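Local coordinates for protein prophenoloxidase b (Marsupenaeus japonicus, PDB 3WKY) that probably oxidises phenols to quinones once activated, as a secreted type 3 copper proenzyme of crustacean hemolymph with a dicopper-dioxygen centre, at residues 117-120 with 121-125; 582-585 with 586-590; 297-300 with 301-304; 148-151 with 152-156. All coordinates share one frame; numbering follows the deposited sequence. Where two conformers were deposited one is given.

All four contacts are local, each within one unbroken piece of chain. Contacts 1, 3 and 4 lie on the helices 109-122, 294-310 and 145-160, and contact 2 is the turn leading into strand 588-598. Contacts 1 and 3 are mainly buried, contact 4 is partly buried, and contact 2 is at the surface. Contacts 3 and 4 both belong to the copper-containing domain, but their centres are about 49 Å apart. Contact 1 pairs a histidine with a glutamate and a threonine with an arginine at a helix end. Contact 3 mixes water-bridged charges with a methionine-histidine pair. Contact 4 is lysine-rich and mostly backbone-bonded, while contact 2 turns on one threonine and two glycines.

Contact 1. Residues 117-120 with 121-125; sequences YHTY and YERKD
The C-terminal turn of helix 109-122, in the all-alpha hemocyanin domain, brings His118 against Glu122 and Thr119 against Arg123. Glu122 N bonds His118 O at 3.0 Å, and Arg123 N bonds Thr119 O at 2.8 Å. Arg123 is the first residue to leave helical angles. His118 has CG anti to the backbone N (chi1 179°), which swings the ring up to the next turn. Glu122 CG approaches the ring obliquely, 3.4 Å from His118 CE1. The imidazole and carboxylate planes are nearly parallel, 10° apart. The polar ends look elsewhere: His118 ND1 bonds Leu204 O, and Glu122 OE1 makes a salt bridge with Arg215. Thr119 CG2 lies alongside the Arg123 chain, 3.5 Å from Arg123 CD. Beyond its bend at chi3, Arg123 grips Asp125 in a side-on salt bridge. Arg123 NE reaches Asp125 OD1 at 3.0 Å, and Arg123 NH2 reaches Asp125 OD2 at 2.8 Å, each on a syn lone pair. Arg123 NH1 bonds Ala90 O. Tyr121 CD2 comes within 3.2 Å of Tyr117 O, while its OH bonds His201. The paired grip on Asp125 and the bond to Ala90 are likely to hold the guanidinium against rotation just past the helix end.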
loop_
_atom_site.group_PDB
_atom_site.type_symbol
_atom_site.label_atom_id
_atom_site.label_comp_id
_atom_site.label_asym_id
_atom_site.label_seq_id
_atom_site.Cartn_x
_atom_site.Cartn_y
_atom_site.Cartn_z
ATOM N N TYR A 117 47.853 13.814 -2.736
ATOM C CA TYR A 117 47.219 14.937 -3.432
ATOM C C TYR A 117 46.901 16.052 -2.443
ATOM O O TYR A 117 47.123 17.232 -2.735
ATOM C CB TYR A 117 45.939 14.496 -4.159
ATOM C CG TYR A 117 46.156 13.853 -5.515
ATOM C CD1 TYR A 117 46.262 14.623 -6.660
ATOM C CD2 TYR A 117 46.208 12.466 -5.650
ATOM C CE1 TYR A 117 46.443 14.036 -7.908
ATOM C CE2 TYR A 117 46.391 11.869 -6.891
ATOM C CZ TYR A 117 46.508 12.656 -8.012
ATOM O OH TYR A 117 46.685 12.058 -9.244
ATOM N N HIS A 118 46.376 15.692 -1.275
ATOM C CA HIS A 118 46.050 16.706 -0.272
ATOM C C HIS A 118 47.303 17.471 0.142
ATOM O O HIS A 118 47.265 18.689 0.372
ATOM C CB HIS A 118 45.409 16.083 0.968
ATOM C CG HIS A 118 45.089 17.077 2.037
ATOM N ND1 HIS A 118 44.342 18.218 1.800
ATOM C CD2 HIS A 118 45.408 17.112 3.353
ATOM C CE1 HIS A 118 44.218 18.901 2.921
ATOM N NE2 HIS A 118 44.855 18.250 3.883
ATOM N N THR A 119 48.409 16.742 0.231
ATOM C CA THR A 119 49.702 17.325 0.604
ATOM C C THR A 119 50.157 18.408 -0.376
ATOM O O THR A 119 50.696 19.442 0.044
ATOM C CB THR A 119 50.764 16.228 0.734
ATOM O OG1 THR A 119 50.436 15.396 1.856
ATOM C CG2 THR A 119 52.157 16.840 0.941
ATOM N N TYR A 120 49.941 18.194 -1.670
ATOM C CA TYR A 120 50.286 19.223 -2.651
ATOM C C TYR A 120 49.462 20.497 -2.471
ATOM O O TYR A 120 49.942 21.589 -2.761
ATOM C CB TYR A 120 50.135 18.705 -4.081
ATOM C CG TYR A 120 51.325 17.947 -4.625
ATOM C CD1 TYR A 120 51.640 16.678 -4.153
ATOM C CD2 TYR A 120 52.115 18.485 -5.638
ATOM C CE1 TYR A 120 52.711 15.970 -4.660
ATOM C CE2 TYR A 120 53.195 17.775 -6.158
ATOM C CZ TYR A 120 53.484 16.518 -5.658
ATOM O OH TYR A 120 54.548 15.799 -6.156
ATOM N N TYR A 121 48.220 20.370 -2.004
ATOM C CA TYR A 121 47.406 21.551 -1.740
ATOM C C TYR A 121 47.847 22.261 -0.464
ATOM O O TYR A 121 47.836 23.483 -0.390
ATOM C CB TYR A 121 45.908 21.193 -1.649
ATOM C CG TYR A 121 45.307 20.933 -3.002
ATOM C CD1 TYR A 121 44.965 21.989 -3.834
ATOM C CD2 TYR A 121 45.099 19.636 -3.459
ATOM C CE1 TYR A 121 44.432 21.770 -5.081
ATOM C CE2 TYR A 121 44.565 19.405 -4.712
ATOM C CZ TYR A 121 44.238 20.485 -5.516
ATOM O OH TYR A 121 43.716 20.285 -6.763
ATOM N N GLU A 122 48.241 21.494 0.541
ATOM C CA GLU A 122 48.540 22.065 1.850
ATOM C C GLU A 122 49.970 22.596 1.955
ATOM O O GLU A 122 50.216 23.592 2.633
ATOM C CB GLU A 122 48.267 21.048 2.963
ATOM C CG GLU A 122 46.820 21.027 3.443
ATOM C CD GLU A 122 46.369 22.380 3.974
ATOM O OE1 GLU A 122 45.671 23.107 3.239
ATOM O OE2 GLU A 122 46.719 22.720 5.124
ATOM N N ARG A 123 50.914 21.930 1.293
ATOM C CA ARG A 123 52.305 22.397 1.364
ATOM C C ARG A 123 52.508 23.595 0.441
ATOM O O ARG A 123 52.077 23.577 -0.717
ATOM C CB ARG A 123 53.297 21.287 1.014
ATOM C CG ARG A 123 53.489 20.240 2.115
ATOM C CD ARG A 123 54.600 19.258 1.742
ATOM N NE ARG A 123 55.927 19.886 1.699
ATOM C CZ ARG A 123 56.801 19.866 2.706
ATOM N NH1 ARG A 123 56.497 19.248 3.841
ATOM N NH2 ARG A 123 57.986 20.460 2.581
ATOM N N LYS A 124 53.167 24.629 0.956
ATOM C CA LYS A 124 53.403 25.845 0.179
ATOM C C LYS A 124 54.492 25.680 -0.873
ATOM O O LYS A 124 54.539 26.444 -1.836
ATOM C CB LYS A 124 53.748 27.011 1.102
ATOM C CG LYS A 124 52.599 27.454 1.987
ATOM C CD LYS A 124 53.095 28.363 3.101
ATOM C CE LYS A 124 51.977 28.722 4.068
ATOM N NZ LYS A 124 50.969 29.618 3.444
ATOM N N ASP A 125 55.351 24.679 -0.699
ATOM C CA ASP A 125 56.443 24.465 -1.647
ATOM C C ASP A 125 56.070 23.494 -2.761
ATOM O O ASP A 125 56.912 23.130 -3.593
ATOM C CB ASP A 125 57.729 24.027 -0.928
ATOM C CG ASP A 125 57.538 22.790 -0.072
ATOM O OD1 ASP A 125 56.390 22.299 0.051
ATOM O OD2 ASP A 125 58.547 22.313 0.495
#

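Contact 2. Residues 582-585 with 586-590; sequences RGTQ and DGMNF
Thr584 and Gly587 close a type I beta turn over 584-587, which leads into strand 588-598 of the Ig-like hemocyanin domain. Gly587 N bonds Thr584 O at 3.1 Å, and the donor sits above the carbonyl plane. The same Gly587 N makes a weak bond of 3.0 Å to Thr584 OG1. The hydroxyl reaches it because OG1 stands between the backbone N and the carbonyl carbon (chi1 63°). Thr584 CG2 then faces Met588, 4.0 Å from Met588 CB, and the two side chains cross at about a right angle. Met588 runs out extended, and its SD passes 4.1 Å from Gly583 CA. Its side chain continues onto Leu238 and Ser239 of helix 218-239.

Backbone angles set the path of the turn. Gly583 has positive phi. At the backbone angles of Gly587 a beta carbon would collide with Asp586 O. Further out, Gly583 N bonds Ser239 OG, while Thr584 and Met588 share backbone bonds with His664 and Ile662 of strand 655-664. These ties fix both arms of the turn to the fold. Its tip is exposed, and Asp586 packs on Pro412 of a neighbouring subunit. A water bridges the two sides of the turn, 2.7 Å from Thr584 OG1 and donating to Gly587 O at 3.0 Å.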
loop_
_atom_site.group_PDB
_atom_site.type_symbol
_atom_site.label_atom_id
_atom_site.label_comp_id
_atom_site.label_asym_id
_atom_site.label_seq_id
_atom_site.Cartn_x
_atom_site.Cartn_y
_atom_site.Cartn_z
ATOM N N ARG A 582 26.251 21.453 -23.708
ATOM C CA ARG A 582 26.132 20.776 -25.006
ATOM C C ARG A 582 25.344 21.571 -26.041
ATOM O O ARG A 582 25.776 21.710 -27.194
ATOM C CB ARG A 582 25.474 19.401 -24.826
ATOM C CG ARG A 582 25.294 18.585 -26.110
ATOM C CD ARG A 582 24.304 17.440 -25.848
ATOM N NE ARG A 582 24.093 16.522 -26.970
ATOM C CZ ARG A 582 23.185 16.686 -27.935
ATOM N NH1 ARG A 582 22.403 17.761 -27.960
ATOM N NH2 ARG A 582 23.064 15.774 -28.895
ATOM N N GLY A 583 24.191 22.097 -25.637
ATOM C CA GLY A 583 23.307 22.753 -26.584
ATOM C C GLY A 583 22.630 21.725 -27.478
ATOM O O GLY A 583 22.740 20.509 -27.248
ATOM N N THR A 584 21.926 22.197 -28.503
ATOM C CA THR A 584 21.101 21.317 -29.330
ATOM C C THR A 584 21.462 21.444 -30.802
ATOM O O THR A 584 22.123 22.399 -31.214
ATOM C CB THR A 584 19.598 21.651 -29.195
ATOM O OG1 THR A 584 19.358 22.989 -29.669
ATOM C CG2 THR A 584 19.134 21.556 -27.735
ATOM N N GLN A 585 21.001 20.494 -31.600
ATOM C CA GLN A 585 21.248 20.543 -33.036
ATOM C C GLN A 585 20.650 21.800 -33.686
ATOM O O GLN A 585 21.242 22.369 -34.608
ATOM C CB GLN A 585 20.709 19.274 -33.694
ATOM C CG GLN A 585 20.793 19.252 -35.208
ATOM C CD GLN A 585 20.526 17.870 -35.765
ATOM O OE1 GLN A 585 19.387 17.526 -36.086
ATOM N NE2 GLN A 585 21.578 17.064 -35.872
ATOM N N ASP A 586 19.492 22.251 -33.205
ATOM C CA ASP A 586 18.858 23.441 -33.788
ATOM C C ASP A 586 19.406 24.739 -33.214
ATOM O O ASP A 586 19.186 25.819 -33.773
ATOM C CB ASP A 586 17.339 23.432 -33.578
ATOM C CG ASP A 586 16.648 22.285 -34.294
ATOM O OD1 ASP A 586 17.123 21.881 -35.375
ATOM O OD2 ASP A 586 15.629 21.785 -33.766
ATOM N N GLY A 587 20.101 24.641 -32.087
ATOM C CA GLY A 587 20.590 25.813 -31.388
ATOM C C GLY A 587 19.752 26.119 -30.159
ATOM O O GLY A 587 18.532 26.284 -30.242
ATOM N N MET A 588 20.404 26.194 -29.006
ATOM C CA MET A 588 19.690 26.414 -27.755
ATOM C C MET A 588 20.057 27.777 -27.181
ATOM O O MET A 588 21.234 28.151 -27.140
ATOM C CB MET A 588 20.038 25.281 -26.780
ATOM C CG MET A 588 19.503 25.430 -25.377
ATOM S SD MET A 588 20.021 23.936 -24.482
ATOM C CE MET A 588 19.440 24.333 -22.834
ATOM N N ASN A 589 19.055 28.524 -26.729
ATOM C CA ASN A 589 19.272 29.906 -26.308
ATOM C C ASN A 589 19.581 30.064 -24.820
ATOM O O ASN A 589 18.878 29.514 -23.975
ATOM C CB ASN A 589 18.063 30.763 -26.686
ATOM C CG ASN A 589 17.714 30.649 -28.155
ATOM O OD1 ASN A 589 16.588 30.304 -28.515
ATOM N ND2 ASN A 589 18.683 30.926 -29.013
ATOM N N PHE A 590 20.629 30.830 -24.513
ATOM C CA PHE A 590 21.061 31.073 -23.137
ATOM C C PHE A 590 21.165 32.555 -22.822
ATOM O O PHE A 590 21.586 33.356 -23.669
ATOM C CB PHE A 590 22.436 30.449 -22.874
ATOM C CG PHE A 590 22.439 28.947 -22.844
ATOM C CD1 PHE A 590 22.410 28.215 -24.022
ATOM C CD2 PHE A 590 22.526 28.266 -21.632
ATOM C CE1 PHE A 590 22.429 26.828 -24.001
ATOM C CE2 PHE A 590 22.546 26.870 -21.596
ATOM C CZ PHE A 590 22.497 26.151 -22.790
HETATM O O HOH W 1 16.864 23.883 -29.460
HETATM O O HOH W 2 17.343 18.667 -34.798
#

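Contact 3. Residues 297-300 with 301-304; sequences LEMW and RTHL
Met299 bends over the His303 ring one turn later. A chi1 of -170° turns the Met299 chain away from its own N, and it then bends at chi2 and chi3. This lays Met299 CG over the ring face as a CH-pi contact, 4.0 Å from the His303 centroid and 25° off the normal. Met299 SD approaches the same ring obliquely, 4.3 Å from the His303 centroid. Met299 O also lies over a face of the ring. Met299 O accepts the bond from His303 N at 2.8 Å. Both ring nitrogens are engaged: His303 ND1 with Val352 O, and His303 NE2 with Arg180 NE of a neighbouring subunit. An alanine in place of His303 is likely to leave Val352 O and that Arg180 without this partner and Met299 CG without its ring.

These residues lie on helix 294-310 of the copper-containing domain. Four successive i to i+4 backbone bonds, from Arg301 N to Leu297 O up to Leu304 N to Trp300 O, run along it. Glu298 and Arg301 run alongside each other in the same direction, with carboxylate and guanidinium planes 21° apart. The Arg301 chain bends at chi3, bringing Arg301 NH2 within 3.9 Å of Glu298 CG. At 4.3 Å from Arg301 NH2, Glu298 OE2 is too far for a salt bridge, and no N-H points at it. One water joins these two atoms instead. Another accepts from Arg301 NE at 2.8 Å and donates to Glu298 O. Glu298 OE1 makes a salt bridge with Arg252. Arg301 NH1 bonds Glu249 O, and its guanidinium makes a cation-pi contact with Trp251.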
loop_
_atom_site.group_PDB
_atom_site.type_symbol
_atom_site.label_atom_id
_atom_site.label_comp_id
_atom_site.label_asym_id
_atom_site.label_seq_id
_atom_site.Cartn_x
_atom_site.Cartn_y
_atom_site.Cartn_z
ATOM N N LEU A 297 18.851 11.150 10.271
ATOM C CA LEU A 297 19.138 12.169 9.247
ATOM C C LEU A 297 17.950 13.111 9.057
ATOM O O LEU A 297 18.122 14.316 8.836
ATOM C CB LEU A 297 19.509 11.528 7.896
ATOM C CG LEU A 297 20.984 11.146 7.682
ATOM C CD1 LEU A 297 21.422 10.074 8.688
ATOM C CD2 LEU A 297 21.226 10.665 6.246
ATOM N N GLU A 298 16.741 12.568 9.136
ATOM C CA GLU A 298 15.540 13.399 9.022
ATOM C C GLU A 298 15.422 14.405 10.147
ATOM O O GLU A 298 15.015 15.552 9.930
ATOM C CB GLU A 298 14.283 12.531 8.948
ATOM C CG GLU A 298 14.192 11.802 7.622
ATOM C CD GLU A 298 13.062 10.807 7.570
ATOM O OE1 GLU A 298 12.608 10.358 8.649
ATOM O OE2 GLU A 298 12.651 10.455 6.439
ATOM N N MET A 299 15.794 13.999 11.352
ATOM C CA MET A 299 15.736 14.945 12.467
ATOM C C MET A 299 16.837 16.013 12.383
ATOM O O MET A 299 16.592 17.187 12.688
ATOM C CB MET A 299 15.757 14.239 13.825
ATOM C CG MET A 299 15.451 15.215 14.979
ATOM S SD MET A 299 13.829 16.012 14.834
ATOM C CE MET A 299 12.783 14.586 15.224
ATOM N N TRP A 300 18.030 15.624 11.941
ATOM C CA TRP A 300 19.062 16.628 11.646
ATOM C C TRP A 300 18.528 17.641 10.641
ATOM O O TRP A 300 18.732 18.850 10.784
ATOM C CB TRP A 300 20.310 15.976 11.052
ATOM C CG TRP A 300 21.081 15.096 12.008
ATOM C CD1 TRP A 300 21.105 15.184 13.356
ATOM C CD2 TRP A 300 21.973 14.031 11.651
ATOM N NE1 TRP A 300 21.942 14.217 13.878
ATOM C CE2 TRP A 300 22.490 13.502 12.845
ATOM C CE3 TRP A 300 22.378 13.470 10.432
ATOM C CZ2 TRP A 300 23.399 12.442 12.861
ATOM C CZ3 TRP A 300 23.284 12.420 10.449
ATOM C CH2 TRP A 300 23.781 11.915 11.658
ATOM N N ARG A 301 17.856 17.147 9.609
ATOM C CA ARG A 301 17.285 18.012 8.584
ATOM C C ARG A 301 16.223 18.944 9.170
ATOM O O ARG A 301 16.194 20.148 8.875
ATOM C CB ARG A 301 16.671 17.168 7.456
ATOM C CG ARG A 301 16.068 18.017 6.332
ATOM C CD ARG A 301 15.658 17.143 5.148
ATOM N NE ARG A 301 14.590 16.206 5.503
ATOM C CZ ARG A 301 14.104 15.285 4.666
ATOM N NH1 ARG A 301 14.584 15.175 3.434
ATOM N NH2 ARG A 301 13.124 14.493 5.052
ATOM N N THR A 302 15.345 18.377 9.990
ATOM C CA THR A 302 14.322 19.166 10.679
ATOM C C THR A 302 14.963 20.284 11.514
ATOM O O THR A 302 14.526 21.449 11.463
ATOM C CB THR A 302 13.466 18.256 11.576
ATOM O OG1 THR A 302 12.734 17.339 10.746
ATOM C CG2 THR A 302 12.490 19.069 12.421
ATOM N N HIS A 303 16.007 19.935 12.266
ATOM C CA HIS A 303 16.691 20.932 13.095
ATOM C C HIS A 303 17.315 22.031 12.239
ATOM O O HIS A 303 17.257 23.219 12.578
ATOM C CB HIS A 303 17.784 20.289 13.955
ATOM C CG HIS A 303 17.270 19.452 15.097
ATOM N ND1 HIS A 303 18.058 18.557 15.764
ATOM C CD2 HIS A 303 16.053 19.422 15.710
ATOM C CE1 HIS A 303 17.353 17.967 16.731
ATOM N NE2 HIS A 303 16.137 18.487 16.709
ATOM N N LEU A 304 17.925 21.634 11.131
ATOM C CA LEU A 304 18.592 22.604 10.273
ATOM C C LEU A 304 17.592 23.517 9.568
ATOM O O LEU A 304 17.821 24.734 9.443
ATOM C CB LEU A 304 19.500 21.879 9.271
ATOM C CG LEU A 304 20.295 22.774 8.312
ATOM C CD1 LEU A 304 21.210 23.742 9.101
ATOM C CD2 LEU A 304 21.110 21.917 7.348
HETATM O O HOH W 3 12.055 12.004 4.186
HETATM O O HOH W 4 13.181 16.109 7.912
#

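Contact 4. Residues 148-151 with 152-156; sequences INKA and KKLAK
Lys150 and Leu154 meet across one turn of helix 145-160, in the copper-containing hemocyanin domain. Backbone bonds form the main framework. Lys152 N bonds Ile148 O, and Lys153 N bonds Asn149 O at 3.2 Å. Leu154 N bonds Lys150 O at 3.0 Å and is nearly straight, with an angle of 168° at the hydrogen. Ala155 N bonds Ala151 O at 2.8 Å.

One charged contact reaches another subunit. Lys153 runs outward extended to a long, weak ion pair with Glu65 of a neighbouring subunit. Asn149 packs on Gly268 of the same subunit.

Apolar side-chain contacts are few. Lys150 is stretched out, its chi1 of 177° starting the chain off trans. Lys150 CG touches Leu154 CD1 at 4.1 Å, where the two side chains meet at a slant. Leu154 CD1 also lies 3.4 Å from Lys150 O. Both residues face strand 165-169: Lys150 packs on Val168 and Leu154 on Val166. An alanine in place of Leu154 lacks the methyl on Lys150 CG and would probably leave a gap beside Val166 and the Lys150 chain freer to move. Ala151 packs on Val168 and on Phe463, and Lys152 also touches Phe463. Lys152 uses its aliphatic part within the helix: Lys152 CG sits 3.3 Å from Ile148 O, and Lys152 CE lies 4.2 Å from Ile148 CG2.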
loop_
_atom_site.group_PDB
_atom_site.type_symbol
_atom_site.label_atom_id
_atom_site.label_comp_id
_atom_site.label_asym_id
_atom_site.label_seq_id
_atom_site.Cartn_x
_atom_site.Cartn_y
_atom_site.Cartn_z
ATOM N N ILE A 148 39.461 -2.579 -19.364
ATOM C CA ILE A 148 40.693 -2.900 -18.653
ATOM C C ILE A 148 41.072 -4.375 -18.883
ATOM O O ILE A 148 42.238 -4.690 -19.127
ATOM C CB ILE A 148 40.577 -2.590 -17.146
ATOM C CG1 ILE A 148 40.346 -1.090 -16.919
ATOM C CG2 ILE A 148 41.802 -3.099 -16.381
ATOM C CD1 ILE A 148 41.505 -0.182 -17.361
ATOM N N ASN A 149 40.085 -5.268 -18.824
ATOM C CA ASN A 149 40.352 -6.685 -19.056
ATOM C C ASN A 149 40.767 -6.951 -20.504
ATOM O O ASN A 149 41.660 -7.771 -20.758
ATOM C CB ASN A 149 39.154 -7.546 -18.649
ATOM C CG ASN A 149 38.903 -7.517 -17.156
ATOM O OD1 ASN A 149 39.801 -7.205 -16.375
ATOM N ND2 ASN A 149 37.681 -7.844 -16.750
ATOM N N LYS A 150 40.152 -6.241 -21.442
ATOM C CA LYS A 150 40.525 -6.341 -22.850
ATOM C C LYS A 150 41.951 -5.835 -23.070
ATOM O O LYS A 150 42.698 -6.401 -23.866
ATOM C CB LYS A 150 39.549 -5.562 -23.732
ATOM C CG LYS A 150 39.907 -5.568 -25.208
ATOM C CD LYS A 150 38.866 -4.838 -26.045
ATOM C CE LYS A 150 39.156 -4.985 -27.538
ATOM N NZ LYS A 150 38.071 -4.411 -28.394
ATOM N N ALA A 151 42.326 -4.775 -22.358
ATOM C CA ALA A 151 43.684 -4.239 -22.434
ATOM C C ALA A 151 44.757 -5.229 -21.944
ATOM O O ALA A 151 45.837 -5.311 -22.533
ATOM C CB ALA A 151 43.785 -2.914 -21.676
ATOM N N LYS A 152 44.468 -5.958 -20.865
ATOM C CA LYS A 152 45.411 -6.949 -20.323
ATOM C C LYS A 152 45.635 -8.074 -21.325
ATOM O O LYS A 152 46.743 -8.594 -21.467
ATOM C CB LYS A 152 44.913 -7.504 -18.985
ATOM C CG LYS A 152 44.807 -6.430 -17.923
ATOM C CD LYS A 152 44.442 -6.965 -16.551
ATOM C CE LYS A 152 44.803 -5.917 -15.494
ATOM N NZ LYS A 152 44.387 -6.289 -14.115
ATOM N N LYS A 153 44.556 -8.430 -22.013
ATOM C CA LYS A 153 44.596 -9.425 -23.072
ATOM C C LYS A 153 45.484 -8.943 -24.220
ATOM O O LYS A 153 46.409 -9.641 -24.641
ATOM C CB LYS A 153 43.175 -9.656 -23.574
ATOM C CG LYS A 153 42.957 -10.911 -24.382
ATOM C CD LYS A 153 41.462 -11.086 -24.619
ATOM C CE LYS A 153 41.132 -12.387 -25.328
ATOM N NZ LYS A 153 39.666 -12.653 -25.280
ATOM N N LEU A 154 45.186 -7.747 -24.715
ATOM C CA LEU A 154 45.931 -7.139 -25.812
ATOM C C LEU A 154 47.400 -6.926 -25.455
ATOM O O LEU A 154 48.276 -7.058 -26.308
ATOM C CB LEU A 154 45.282 -5.811 -26.214
ATOM C CG LEU A 154 44.254 -5.831 -27.349
ATOM C CD1 LEU A 154 43.252 -6.950 -27.180
ATOM C CD2 LEU A 154 43.537 -4.491 -27.442
ATOM N N ALA A 155 47.663 -6.590 -24.194
ATOM C CA ALA A 155 49.030 -6.421 -23.721
ATOM C C ALA A 155 49.790 -7.743 -23.795
ATOM O O ALA A 155 50.915 -7.791 -24.299
ATOM C CB ALA A 155 49.046 -5.878 -22.297
ATOM N N LYS A 156 49.169 -8.806 -23.288
ATOM C CA LYS A 156 49.778 -10.137 -23.289
ATOM C C LYS A 156 50.164 -10.577 -24.701
ATOM O O LYS A 156 51.256 -11.104 -24.919
ATOM C CB LYS A 156 48.836 -11.169 -22.651
ATOM C CG LYS A 156 49.430 -12.578 -22.551
ATOM C CD LYS A 156 48.581 -13.495 -21.668
ATOM C CE LYS A 156 49.232 -14.860 -21.487
ATOM N NZ LYS A 156 48.428 -15.759 -20.602
#